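Local coordinates for protein VIN1 (Oscarella pearsei, PDB 6BFI) that binds actin filaments and may play a part in cell-cell adhesion, as a sponge member of the vinculin family, at residues E333-K338 against R344-L349; K408-H413 against A451-A456; L145-V150 against A158-N163. All coordinates share one frame; numbering follows the deposited sequence.

Contact 1 of 3, residues E333-K338 against R344-L349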
ATOM      1  N   GLU A 333      37.524   0.821 -13.871  1.00 76.19           N
ATOM      2  CA  GLU A 333      37.879  -0.517 -14.332  1.00 86.89           C
ATOM      3  C   GLU A 333      39.287  -0.558 -14.914  1.00 91.77           C
ATOM      4  O   GLU A 333      39.990  -1.564 -14.757  1.00 94.71           O
ATOM      5  CB  GLU A 333      36.850  -1.009 -15.349  1.00 90.49           C
ATOM      6  CG  GLU A 333      35.645  -1.683 -14.702  1.00 93.01           C
ATOM      7  CD  GLU A 333      34.435  -1.745 -15.616  1.00 95.94           C
ATOM      8  OE1 GLU A 333      34.370  -0.949 -16.576  1.00 97.75           O
ATOM      9  OE2 GLU A 333      33.547  -2.589 -15.369  1.00 95.40           O
ATOM     10  N   GLU A 334      39.724   0.520 -15.571  1.00 95.24           N
ATOM     11  CA  GLU A 334      41.106   0.565 -16.041  1.00100.21           C
ATOM     12  C   GLU A 334      42.080   0.662 -14.875  1.00 95.81           C
ATOM     13  O   GLU A 334      43.180   0.098 -14.931  1.00102.78           O
ATOM     14  CB  GLU A 334      41.303   1.734 -17.006  1.00109.28           C
ATOM     15  CG  GLU A 334      40.550   1.586 -18.316  1.00119.43           C
ATOM     16  CD  GLU A 334      41.034   2.550 -19.379  1.00125.99           C
ATOM     17  OE1 GLU A 334      42.201   2.989 -19.299  1.00129.08           O
ATOM     18  OE2 GLU A 334      40.247   2.869 -20.295  1.00131.28           O
ATOM     19  N   LEU A 335      41.701   1.374 -13.811  1.00 88.20           N
ATOM     20  CA  LEU A 335      42.527   1.399 -12.606  1.00 84.85           C
ATOM     21  C   LEU A 335      42.641   0.009 -11.994  1.00 88.50           C
ATOM     22  O   LEU A 335      43.737  -0.443 -11.644  1.00 91.14           O
ATOM     23  CB  LEU A 335      41.946   2.380 -11.588  1.00 77.28           C
ATOM     24  CG  LEU A 335      42.355   3.846 -11.698  1.00 70.12           C
ATOM     25  CD1 LEU A 335      41.641   4.668 -10.636  1.00 65.34           C
ATOM     26  CD2 LEU A 335      43.864   3.983 -11.569  1.00 61.16           C
ATOM     27  N   GLN A 336      41.507  -0.682 -11.855  1.00 92.73           N
ATOM     28  CA  GLN A 336      41.506  -2.011 -11.255  1.00 94.78           C
ATOM     29  C   GLN A 336      42.278  -3.011 -12.103  1.00 94.17           C
ATOM     30  O   GLN A 336      42.908  -3.927 -11.561  1.00 94.47           O
ATOM     31  CB  GLN A 336      40.067  -2.480 -11.043  1.00103.61           C
ATOM     32  CG  GLN A 336      39.930  -3.776 -10.265  1.00116.05           C
ATOM     33  CD  GLN A 336      38.480  -4.137 -10.005  1.00122.70           C
ATOM     34  OE1 GLN A 336      37.572  -3.362 -10.308  1.00123.34           O
ATOM     35  NE2 GLN A 336      38.254  -5.319  -9.442  1.00130.07           N
ATOM     36  N   ALA A 337      42.249  -2.852 -13.429  1.00 93.57           N
ATOM     37  CA  ALA A 337      43.020  -3.742 -14.291  1.00 96.55           C
ATOM     38  C   ALA A 337      44.520  -3.552 -14.100  1.00 95.29           C
ATOM     39  O   ALA A 337      45.285  -4.514 -14.229  1.00100.81           O
ATOM     40  CB  ALA A 337      42.637  -3.520 -15.753  1.00 94.62           C
ATOM     41  N   LYS A 338      44.957  -2.328 -13.792  1.00 90.36           N
ATOM     42  CA  LYS A 338      46.377  -2.062 -13.584  1.00 91.96           C
ATOM     43  C   LYS A 338      46.904  -2.667 -12.289  1.00 89.99           C
ATOM     44  O   LYS A 338      48.122  -2.789 -12.129  1.00 89.93           O
ATOM     45  CB  LYS A 338      46.639  -0.556 -13.571  1.00 89.99           C
ATOM     46  CG  LYS A 338      46.504   0.127 -14.916  1.00 93.13           C
ATOM     47  CD  LYS A 338      46.721   1.626 -14.778  1.00 95.16           C
ATOM     48  CE  LYS A 338      46.887   2.290 -16.133  1.00 98.64           C
ATOM     49  NZ  LYS A 338      48.082   1.767 -16.852  1.00102.81           N
ATOM     50  N   ARG A 344      44.694   5.095  -3.271  1.00 69.95           N
ATOM     51  CA  ARG A 344      43.857   6.196  -2.807  1.00 67.38           C
ATOM     52  C   ARG A 344      43.169   6.908  -3.964  1.00 62.27           C
ATOM     53  O   ARG A 344      42.093   7.483  -3.777  1.00 63.57           O
ATOM     54  CB  ARG A 344      44.681   7.196  -1.998  1.00 69.62           C
ATOM     55  CG  ARG A 344      43.832   8.255  -1.306  1.00 67.70           C
ATOM     56  CD  ARG A 344      44.532   9.599  -1.249  1.00 71.53           C
ATOM     57  NE  ARG A 344      43.700  10.612  -0.608  1.00 70.83           N
ATOM     58  CZ  ARG A 344      42.850  11.404  -1.253  1.00 65.39           C
ATOM     59  NH1 ARG A 344      42.716  11.309  -2.568  1.00 62.87           N
ATOM     60  NH2 ARG A 344      42.136  12.296  -0.581  1.00 66.60           N
ATOM     61  N   GLN A 345      43.769   6.897  -5.157  1.00 61.31           N
ATOM     62  CA  GLN A 345      43.101   7.522  -6.294  1.00 59.32           C
ATOM     63  C   GLN A 345      41.910   6.694  -6.761  1.00 56.65           C
ATOM     64  O   GLN A 345      40.937   7.250  -7.284  1.00 59.29           O
ATOM     65  CB  GLN A 345      44.094   7.754  -7.437  1.00 60.97           C
ATOM     66  CG  GLN A 345      44.651   6.502  -8.092  1.00 66.55           C
ATOM     67  CD  GLN A 345      45.801   6.813  -9.041  1.00 77.44           C
ATOM     68  OE1 GLN A 345      46.433   7.866  -8.945  1.00 75.71           O
ATOM     69  NE2 GLN A 345      46.074   5.896  -9.961  1.00 85.89           N
ATOM     70  N   ALA A 346      41.959   5.374  -6.566  1.00 57.39           N
ATOM     71  CA  ALA A 346      40.796   4.544  -6.857  1.00 59.40           C
ATOM     72  C   ALA A 346      39.674   4.810  -5.861  1.00 59.42           C
ATOM     73  O   ALA A 346      38.502   4.896  -6.248  1.00 59.25           O
ATOM     74  CB  ALA A 346      41.186   3.067  -6.848  1.00 60.58           C
ATOM     75  N   ARG A 347      40.012   4.951  -4.577  1.00 57.14           N
ATOM     76  CA  ARG A 347      38.993   5.255  -3.576  1.00 58.42           C
ATOM     77  C   ARG A 347      38.411   6.646  -3.784  1.00 56.79           C
ATOM     78  O   ARG A 347      37.202   6.849  -3.615  1.00 54.22           O
ATOM     79  CB  ARG A 347      39.576   5.127  -2.169  1.00 66.86           C
ATOM     80  CG  ARG A 347      39.791   3.695  -1.711  1.00 75.58           C
ATOM     81  CD  ARG A 347      40.155   3.640  -0.236  1.00 81.68           C
ATOM     82  NE  ARG A 347      41.419   4.313   0.042  1.00 86.67           N
ATOM     83  CZ  ARG A 347      42.603   3.710   0.028  1.00 93.10           C
ATOM     84  NH1 ARG A 347      42.686   2.416  -0.251  1.00 95.64           N
ATOM     85  NH2 ARG A 347      43.707   4.398   0.293  1.00 94.42           N
ATOM     86  N   ALA A 348      39.251   7.618  -4.143  1.00 55.43           N
ATOM     87  CA  ALA A 348      38.759   8.972  -4.376  1.00 54.61           C
ATOM     88  C   ALA A 348      37.894   9.032  -5.627  1.00 52.47           C
ATOM     89  O   ALA A 348      36.885   9.747  -5.657  1.00 51.62           O
ATOM     90  CB  ALA A 348      39.932   9.947  -4.481  1.00 56.08           C
ATOM     91  N   LEU A 349      38.274   8.288  -6.669  1.00 52.06           N
ATOM     92  CA  LEU A 349      37.452   8.233  -7.872  1.00 54.81           C
ATOM     93  C   LEU A 349      36.124   7.537  -7.597  1.00 57.91           C
ATOM     94  O   LEU A 349      35.078   7.949  -8.116  1.00 64.42           O
ATOM     95  CB  LEU A 349      38.218   7.526  -8.990  1.00 58.73           C
ATOM     96  CG  LEU A 349      37.609   7.552 -10.392  1.00 62.68           C
ATOM     97  CD1 LEU A 349      37.320   8.982 -10.822  1.00 61.93           C
ATOM     98  CD2 LEU A 349      38.545   6.875 -11.380  1.00 64.45           C
TER
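Leu335 packing on Gln345, Ala346 and Leu349 is a mostly apolar contact at the turn of a helical hairpin, where helix 312-338 gives way to helix 344-375. The short segments run antiparallel, their axes 158° apart in direction, and come within 10.4 Å of each other; the CA atoms of Leu335 and Ala346 are the nearest pair, at 6.8 Å. Leu335 touches all three partners. Its CG stands anti to the carbonyl carbon (chi1 -86°), which carries the two methyls across the gap to different targets. CD1 settles against the backbone of the second helix, 3.9 Å from Ala346 CA. Leu335 CD1 also lies 3.9 Å from Leu349 CD2, where the two leucine side chains cross obliquely. The small Ala346 side chain is consistent with this close approach. Beyond the pair, Leu349 also lies on Ile328, Glu331 and Leu332 one turn or more back along the first helix, while Leu340 of the connecting loop touches both Leu335 and Gln345. At the solvent-facing margin, the Gln345 chain, extended beyond CG, brings its amide over the leucine: Gln345 NE2 sits 3.3 Å from Leu335 CD2, a polar group resting on a methyl.

Contact 2 of 3, residues K408-H413 against A451-A456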
ATOM      1  N   LYS A 408     -10.820  15.262 -27.912  1.00 67.02           N
ATOM      2  CA  LYS A 408      -9.498  14.665 -28.083  1.00 70.31           C
ATOM      3  C   LYS A 408      -8.491  15.280 -27.120  1.00 67.60           C
ATOM      4  O   LYS A 408      -7.653  14.570 -26.543  1.00 66.54           O
ATOM      5  CB  LYS A 408      -9.029  14.824 -29.528  1.00 81.29           C
ATOM      6  CG  LYS A 408      -7.916  13.866 -29.913  1.00 90.42           C
ATOM      7  CD  LYS A 408      -8.338  12.428 -29.654  1.00 95.73           C
ATOM      8  CE  LYS A 408      -7.207  11.451 -29.931  1.00101.94           C
ATOM      9  NZ  LYS A 408      -7.604  10.051 -29.615  1.00101.71           N
ATOM     10  N   GLU A 409      -8.568  16.600 -26.920  1.00 65.83           N
ATOM     11  CA  GLU A 409      -7.692  17.245 -25.949  1.00 64.30           C
ATOM     12  C   GLU A 409      -7.932  16.705 -24.544  1.00 58.38           C
ATOM     13  O   GLU A 409      -6.982  16.526 -23.773  1.00 61.39           O
ATOM     14  CB  GLU A 409      -7.883  18.761 -25.984  1.00 68.38           C
ATOM     15  CG  GLU A 409      -7.264  19.431 -27.199  1.00 76.90           C
ATOM     16  CD  GLU A 409      -7.446  20.937 -27.193  1.00 77.68           C
ATOM     17  OE1 GLU A 409      -8.202  21.444 -26.337  1.00 80.44           O
ATOM     18  OE2 GLU A 409      -6.832  21.613 -28.043  1.00 81.85           O
ATOM     19  N   PHE A 410      -9.194  16.428 -24.194  1.00 52.26           N
ATOM     20  CA  PHE A 410      -9.466  15.846 -22.882  1.00 47.41           C
ATOM     21  C   PHE A 410      -8.864  14.451 -22.765  1.00 50.20           C
ATOM     22  O   PHE A 410      -8.236  14.120 -21.751  1.00 52.77           O
ATOM     23  CB  PHE A 410     -10.967  15.789 -22.604  1.00 45.38           C
ATOM     24  CG  PHE A 410     -11.316  14.920 -21.425  1.00 46.17           C
ATOM     25  CD1 PHE A 410     -11.240  15.418 -20.134  1.00 46.21           C
ATOM     26  CD2 PHE A 410     -11.689  13.595 -21.602  1.00 41.85           C
ATOM     27  CE1 PHE A 410     -11.544  14.615 -19.046  1.00 39.56           C
ATOM     28  CE2 PHE A 410     -11.991  12.794 -20.520  1.00 39.71           C
ATOM     29  CZ  PHE A 410     -11.918  13.307 -19.240  1.00 38.91           C
ATOM     30  N   GLU A 411      -9.064  13.613 -23.785  1.00 48.38           N
ATOM     31  CA  GLU A 411      -8.528  12.254 -23.739  1.00 53.76           C
ATOM     32  C   GLU A 411      -7.013  12.268 -23.562  1.00 51.68           C
ATOM     33  O   GLU A 411      -6.469  11.546 -22.714  1.00 52.41           O
ATOM     34  CB  GLU A 411      -8.923  11.492 -25.005  1.00 61.74           C
ATOM     35  CG  GLU A 411     -10.407  11.161 -25.087  1.00 69.62           C
ATOM     36  CD  GLU A 411     -10.779   9.915 -24.301  1.00 73.90           C
ATOM     37  OE1 GLU A 411     -11.162   8.910 -24.934  1.00 81.11           O
ATOM     38  OE2 GLU A 411     -10.687   9.935 -23.054  1.00 70.93           O
ATOM     39  N   ALA A 412      -6.317  13.098 -24.346  1.00 50.03           N
ATOM     40  CA  ALA A 412      -4.867  13.194 -24.199  1.00 51.34           C
ATOM     41  C   ALA A 412      -4.480  13.755 -22.836  1.00 52.69           C
ATOM     42  O   ALA A 412      -3.460  13.353 -22.261  1.00 58.84           O
ATOM     43  CB  ALA A 412      -4.277  14.053 -25.318  1.00 51.78           C
ATOM     44  N   HIS A 413      -5.291  14.669 -22.295  1.00 49.98           N
ATOM     45  CA  HIS A 413      -4.999  15.244 -20.986  1.00 49.64           C
ATOM     46  C   HIS A 413      -5.045  14.180 -19.892  1.00 48.74           C
ATOM     47  O   HIS A 413      -4.058  13.957 -19.179  1.00 51.59           O
ATOM     48  CB  HIS A 413      -5.982  16.377 -20.688  1.00 47.87           C
ATOM     49  CG  HIS A 413      -5.805  16.994 -19.335  1.00 50.53           C
ATOM     50  ND1 HIS A 413      -4.667  17.679 -18.971  1.00 50.03           N
ATOM     51  CD2 HIS A 413      -6.629  17.033 -18.261  1.00 50.92           C
ATOM     52  CE1 HIS A 413      -4.795  18.113 -17.730  1.00 51.47           C
ATOM     53  NE2 HIS A 413      -5.976  17.733 -17.275  1.00 52.25           N
ATOM     54  N   ALA A 451     -16.054   7.254 -19.576  1.00 48.78           N
ATOM     55  CA  ALA A 451     -17.460   7.635 -19.573  1.00 47.53           C
ATOM     56  C   ALA A 451     -17.689   9.127 -19.777  1.00 52.96           C
ATOM     57  O   ALA A 451     -18.844   9.554 -19.868  1.00 51.26           O
ATOM     58  CB  ALA A 451     -18.121   7.194 -18.263  1.00 42.24           C
ATOM     59  N   VAL A 452     -16.627   9.927 -19.861  1.00 55.88           N
ATOM     60  CA  VAL A 452     -16.787  11.375 -19.930  1.00 51.61           C
ATOM     61  C   VAL A 452     -17.249  11.810 -21.317  1.00 51.88           C
ATOM     62  O   VAL A 452     -18.210  12.574 -21.457  1.00 47.98           O
ATOM     63  CB  VAL A 452     -15.476  12.070 -19.518  1.00 47.30           C
ATOM     64  CG1 VAL A 452     -15.499  13.537 -19.905  1.00 43.65           C
ATOM     65  CG2 VAL A 452     -15.253  11.915 -18.021  1.00 47.48           C
ATOM     66  N   VAL A 453     -16.568  11.335 -22.365  1.00 54.41           N
ATOM     67  CA  VAL A 453     -16.949  11.730 -23.727  1.00 53.82           C
ATOM     68  C   VAL A 453     -18.338  11.244 -24.099  1.00 58.50           C
ATOM     69  O   VAL A 453     -19.092  12.017 -24.712  1.00 60.26           O
ATOM     70  CB  VAL A 453     -15.862  11.287 -24.724  1.00 51.62           C
ATOM     71  CG1 VAL A 453     -16.316  11.547 -26.152  1.00 50.34           C
ATOM     72  CG2 VAL A 453     -14.552  12.016 -24.439  1.00 47.91           C
ATOM     73  N   PRO A 454     -18.757  10.005 -23.794  1.00 58.18           N
ATOM     74  CA  PRO A 454     -20.130   9.608 -24.153  1.00 54.62           C
ATOM     75  C   PRO A 454     -21.206  10.488 -23.538  1.00 56.15           C
ATOM     76  O   PRO A 454     -22.170  10.847 -24.228  1.00 63.24           O
ATOM     77  CB  PRO A 454     -20.214   8.164 -23.643  1.00 57.96           C
ATOM     78  CG  PRO A 454     -18.820   7.674 -23.715  1.00 57.02           C
ATOM     79  CD  PRO A 454     -17.971   8.848 -23.323  1.00 56.16           C
ATOM     80  N   ALA A 455     -21.071  10.853 -22.261  1.00 51.74           N
ATOM     81  CA  ALA A 455     -22.086  11.686 -21.619  1.00 52.62           C
ATOM     82  C   ALA A 455     -22.144  13.069 -22.255  1.00 51.91           C
ATOM     83  O   ALA A 455     -23.226  13.571 -22.594  1.00 60.78           O
ATOM     84  CB  ALA A 455     -21.807  11.789 -20.121  1.00 45.82           C
ATOM     85  N   ALA A 456     -20.980  13.699 -22.429  1.00 49.70           N
ATOM     86  CA  ALA A 456     -20.937  15.001 -23.086  1.00 52.36           C
ATOM     87  C   ALA A 456     -21.475  14.924 -24.506  1.00 52.31           C
ATOM     88  O   ALA A 456     -22.031  15.905 -25.011  1.00 62.70           O
ATOM     89  CB  ALA A 456     -19.509  15.546 -23.084  1.00 51.46           C
TER
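An antiparallel helix-helix contact in this all-helical, vinculin-family protein packs Phe410 of helix 399-427 on Val452 and Val453 in the first turn of helix 452-460. The directions of the two segments differ by 158°, and their axes approach no closer than 11.3 Å, so the ring of Phe410 reaches across to two valines. Phe410 has the largest share of the buried surface. With CG anti to the backbone N (chi1 167°), its ring is thrown toward the second helix and presents a face to Val452. CG1 of that valine stands over the ring in a CH-pi contact, 4.0 Å from the Phe410 ring centroid and 26° off the ring normal, displaced toward the rim. Val452 CG1 sits 3.6 Å from both Phe410 CE2 and Phe410 CZ, and Val452 CB follows close behind, 3.7 Å from Phe410 CE2. Val453 buries as much surface as Val452, but at longer range: its CG2 comes obliquely to the ring, 4.3 Å from Phe410 CD2. Partly exposed Glu411 adds its aliphatic part, with Glu411 CG 4.3 Å from Val453 CG2. An alanine in place of Phe410 would probably leave Val452 CG1 without the ring face it rests on and open a gap between the helices where the ring now lies against Val453 CG2 as well. Other helices close around the pair. Ile383 of helix 381-390 touches both Phe410 and Val452, with Leu386 adding to the valine's cover. From helix 466-493, the ring of Trp479 meets that of Phe410 and also touches Val452, while Tyr233 and Phe229 of helix 224-249 pack against Ala451 and Pro454.

Contact 3 of 3, residues L145-V150 against A158-N163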
ATOM      1  N   LEU A 145     -29.280  -6.686 -11.296  1.00 80.32           N
ATOM      2  CA  LEU A 145     -28.715  -5.476 -11.890  1.00 75.35           C
ATOM      3  C   LEU A 145     -28.953  -5.417 -13.396  1.00 74.42           C
ATOM      4  O   LEU A 145     -29.217  -4.342 -13.949  1.00 74.61           O
ATOM      5  CB  LEU A 145     -27.220  -5.389 -11.589  1.00 70.94           C
ATOM      6  CG  LEU A 145     -26.837  -4.859 -10.209  1.00 69.33           C
ATOM      7  CD1 LEU A 145     -25.327  -4.861 -10.046  1.00 67.59           C
ATOM      8  CD2 LEU A 145     -27.403  -3.463 -10.005  1.00 66.94           C
ATOM      9  N   ASP A 146     -28.875  -6.561 -14.079  1.00 75.55           N
ATOM     10  CA  ASP A 146     -28.932  -6.574 -15.537  1.00 76.74           C
ATOM     11  C   ASP A 146     -30.302  -6.197 -16.089  1.00 80.73           C
ATOM     12  O   ASP A 146     -30.411  -5.937 -17.292  1.00 81.04           O
ATOM     13  CB  ASP A 146     -28.528  -7.954 -16.060  1.00 82.92           C
ATOM     14  CG  ASP A 146     -27.624  -7.875 -17.276  1.00 90.01           C
ATOM     15  OD1 ASP A 146     -26.640  -7.108 -17.236  1.00 89.11           O
ATOM     16  OD2 ASP A 146     -27.900  -8.574 -18.273  1.00 97.88           O
ATOM     17  N   VAL A 147     -31.341  -6.160 -15.251  1.00 80.63           N
ATOM     18  CA  VAL A 147     -32.675  -5.792 -15.715  1.00 77.08           C
ATOM     19  C   VAL A 147     -32.730  -4.338 -16.174  1.00 76.14           C
ATOM     20  O   VAL A 147     -33.567  -3.982 -17.011  1.00 81.96           O
ATOM     21  CB  VAL A 147     -33.703  -6.078 -14.599  1.00 72.25           C
ATOM     22  CG1 VAL A 147     -35.095  -5.625 -14.998  1.00 73.68           C
ATOM     23  CG2 VAL A 147     -33.714  -7.560 -14.257  1.00 64.33           C
ATOM     24  N   ALA A 148     -31.830  -3.491 -15.673  1.00 71.65           N
ATOM     25  CA  ALA A 148     -31.882  -2.065 -15.979  1.00 68.19           C
ATOM     26  C   ALA A 148     -31.655  -1.766 -17.456  1.00 70.28           C
ATOM     27  O   ALA A 148     -31.990  -0.665 -17.911  1.00 74.16           O
ATOM     28  CB  ALA A 148     -30.857  -1.314 -15.132  1.00 64.94           C
ATOM     29  N   LYS A 149     -31.108  -2.713 -18.219  1.00 72.33           N
ATOM     30  CA  LYS A 149     -30.810  -2.451 -19.624  1.00 69.05           C
ATOM     31  C   LYS A 149     -32.061  -2.378 -20.494  1.00 73.48           C
ATOM     32  O   LYS A 149     -31.983  -1.881 -21.622  1.00 77.59           O
ATOM     33  CB  LYS A 149     -29.860  -3.520 -20.164  1.00 70.15           C
ATOM     34  CG  LYS A 149     -28.582  -3.655 -19.360  1.00 71.62           C
ATOM     35  CD  LYS A 149     -27.561  -4.533 -20.060  1.00 76.37           C
ATOM     36  CE  LYS A 149     -26.261  -4.581 -19.270  1.00 76.51           C
ATOM     37  NZ  LYS A 149     -25.201  -5.349 -19.977  1.00 78.79           N
ATOM     38  N   VAL A 150     -33.208  -2.857 -20.004  1.00 70.06           N
ATOM     39  CA  VAL A 150     -34.444  -2.838 -20.783  1.00 78.02           C
ATOM     40  C   VAL A 150     -35.383  -1.716 -20.361  1.00 79.14           C
ATOM     41  O   VAL A 150     -36.498  -1.619 -20.889  1.00 79.41           O
ATOM     42  CB  VAL A 150     -35.168  -4.198 -20.705  1.00 77.01           C
ATOM     43  CG1 VAL A 150     -36.001  -4.443 -21.958  1.00 82.23           C
ATOM     44  CG2 VAL A 150     -34.169  -5.326 -20.504  1.00 71.30           C
ATOM     45  N   ALA A 158     -39.103   3.144 -11.936  1.00 90.26           N
ATOM     46  CA  ALA A 158     -39.675   3.205 -10.596  1.00 93.28           C
ATOM     47  C   ALA A 158     -39.791   1.813  -9.986  1.00 92.90           C
ATOM     48  O   ALA A 158     -39.323   1.574  -8.866  1.00 94.69           O
ATOM     49  CB  ALA A 158     -41.040   3.894 -10.636  1.00 99.36           C
ATOM     50  N   THR A 159     -40.406   0.877 -10.715  1.00 91.30           N
ATOM     51  CA  THR A 159     -40.564  -0.480 -10.195  1.00 92.64           C
ATOM     52  C   THR A 159     -39.210  -1.148  -9.978  1.00 88.92           C
ATOM     53  O   THR A 159     -38.955  -1.742  -8.922  1.00 90.09           O
ATOM     54  CB  THR A 159     -41.421  -1.311 -11.149  1.00 94.96           C
ATOM     55  OG1 THR A 159     -40.720  -1.491 -12.385  1.00 83.32           O
ATOM     56  CG2 THR A 159     -42.747  -0.609 -11.421  1.00102.20           C
ATOM     57  N   PHE A 160     -38.331  -1.065 -10.980  1.00 84.65           N
ATOM     58  CA  PHE A 160     -36.983  -1.609 -10.850  1.00 78.86           C
ATOM     59  C   PHE A 160     -36.260  -1.006  -9.653  1.00 78.39           C
ATOM     60  O   PHE A 160     -35.573  -1.718  -8.913  1.00 77.80           O
ATOM     61  CB  PHE A 160     -36.201  -1.358 -12.142  1.00 76.52           C
ATOM     62  CG  PHE A 160     -34.708  -1.430 -11.980  1.00 77.35           C
ATOM     63  CD1 PHE A 160     -34.049  -2.646 -12.023  1.00 80.13           C
ATOM     64  CD2 PHE A 160     -33.959  -0.274 -11.804  1.00 73.84           C
ATOM     65  CE1 PHE A 160     -32.675  -2.711 -11.881  1.00 75.14           C
ATOM     66  CE2 PHE A 160     -32.589  -0.333 -11.664  1.00 68.75           C
ATOM     67  CZ  PHE A 160     -31.945  -1.552 -11.702  1.00 72.48           C
ATOM     68  N   LEU A 161     -36.407   0.304  -9.446  1.00 81.04           N
ATOM     69  CA  LEU A 161     -35.782   0.955  -8.300  1.00 78.76           C
ATOM     70  C   LEU A 161     -36.308   0.378  -6.992  1.00 83.07           C
ATOM     71  O   LEU A 161     -35.530  -0.003  -6.106  1.00 88.47           O
ATOM     72  CB  LEU A 161     -36.024   2.465  -8.371  1.00 80.78           C
ATOM     73  CG  LEU A 161     -35.078   3.445  -7.669  1.00 80.28           C
ATOM     74  CD1 LEU A 161     -35.349   4.857  -8.165  1.00 77.32           C
ATOM     75  CD2 LEU A 161     -35.206   3.388  -6.152  1.00 84.43           C
ATOM     76  N   GLN A 162     -37.635   0.296  -6.854  1.00 85.69           N
ATOM     77  CA  GLN A 162     -38.231  -0.220  -5.628  1.00 86.88           C
ATOM     78  C   GLN A 162     -37.965  -1.704  -5.423  1.00 83.51           C
ATOM     79  O   GLN A 162     -38.198  -2.208  -4.320  1.00 76.76           O
ATOM     80  CB  GLN A 162     -39.738   0.045  -5.614  1.00 90.88           C
ATOM     81  CG  GLN A 162     -40.577  -1.060  -6.233  1.00 93.20           C
ATOM     82  CD  GLN A 162     -42.063  -0.785  -6.127  1.00102.35           C
ATOM     83  OE1 GLN A 162     -42.495   0.368  -6.151  1.00106.87           O
ATOM     84  NE2 GLN A 162     -42.855  -1.845  -6.001  1.00105.00           N
ATOM     85  N   ASN A 163     -37.501  -2.418  -6.451  1.00 82.63           N
ATOM     86  CA  ASN A 163     -37.023  -3.781  -6.260  1.00 83.83           C
ATOM     87  C   ASN A 163     -35.533  -3.843  -5.956  1.00 84.07           C
ATOM     88  O   ASN A 163     -35.077  -4.807  -5.329  1.00 80.64           O
ATOM     89  CB  ASN A 163     -37.317  -4.636  -7.496  1.00 85.69           C
ATOM     90  CG  ASN A 163     -38.784  -4.636  -7.866  1.00 92.31           C
ATOM     91  OD1 ASN A 163     -39.632  -4.190  -7.095  1.00 96.23           O
ATOM     92  ND2 ASN A 163     -39.093  -5.145  -9.055  1.00 94.58           N
TER
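Phe160 lies against Ala148 and Val147, its ring brought up to a short 3-10 stretch that follows helix 102-145. Placing CG anti to the backbone N (chi1 160°) sends the ring straight out from helix 154-178, far enough to span a backbone separation of 7.2 Å between the CA atoms of Ala148 and Phe160. Ala148 meets its far end: Ala148 CB is 3.6 Å from Phe160 CZ, and Ala148 CA stands over one face, 4.2 Å above the plane of the Phe160 ring and offset toward the rim. Val147 is the exposed partner and approaches obliquely, with Val147 CB 4.3 Å from Phe160 CD1. Both residues sit in the 3-10 turn, one of whose backbone bonds runs from Ala148 N to Leu145 O, 3.2 Å. Ile209 of helix 185-215 touches both Ala148 and Phe160, and the ring of Tyr144 meets that of Phe160 with the planes about 30° apart. The OH of Tyr144 is also hydrogen-bonded to Asn163 ND2 of helix 154-178. Elsewhere on the 3-10 stretch, Lys149 NZ forms a salt bridge with Asp146 OD1. The whole is a helical hairpin, two successive helices folded back on each other near their connection, with the aromatic ring of the second helix packed on the 3-10 turn that follows the first, in an all-helical fold.

All three contacts are dominated by apolar side chains joining helical elements, but they differ in burial and in reach along the chain. Contacts 1 and 3 each close a turn between successive helices, on opposite sides of the chain's centre and about 76 Å apart between centres; contact 2 joins segments with 37 residues between them, most of them helical. Contact 3 is buried, whereas contacts 1 and 2 are partly so. An aliphatic leucine does the bridging in contact 1 and a phenylalanine in the other two, over whose ring a valine methyl lies in contact 2 and an alanine in contact 3. Contacts 2 and 3 share a neighbour: helix 224-249 packs against residues of a segment in each.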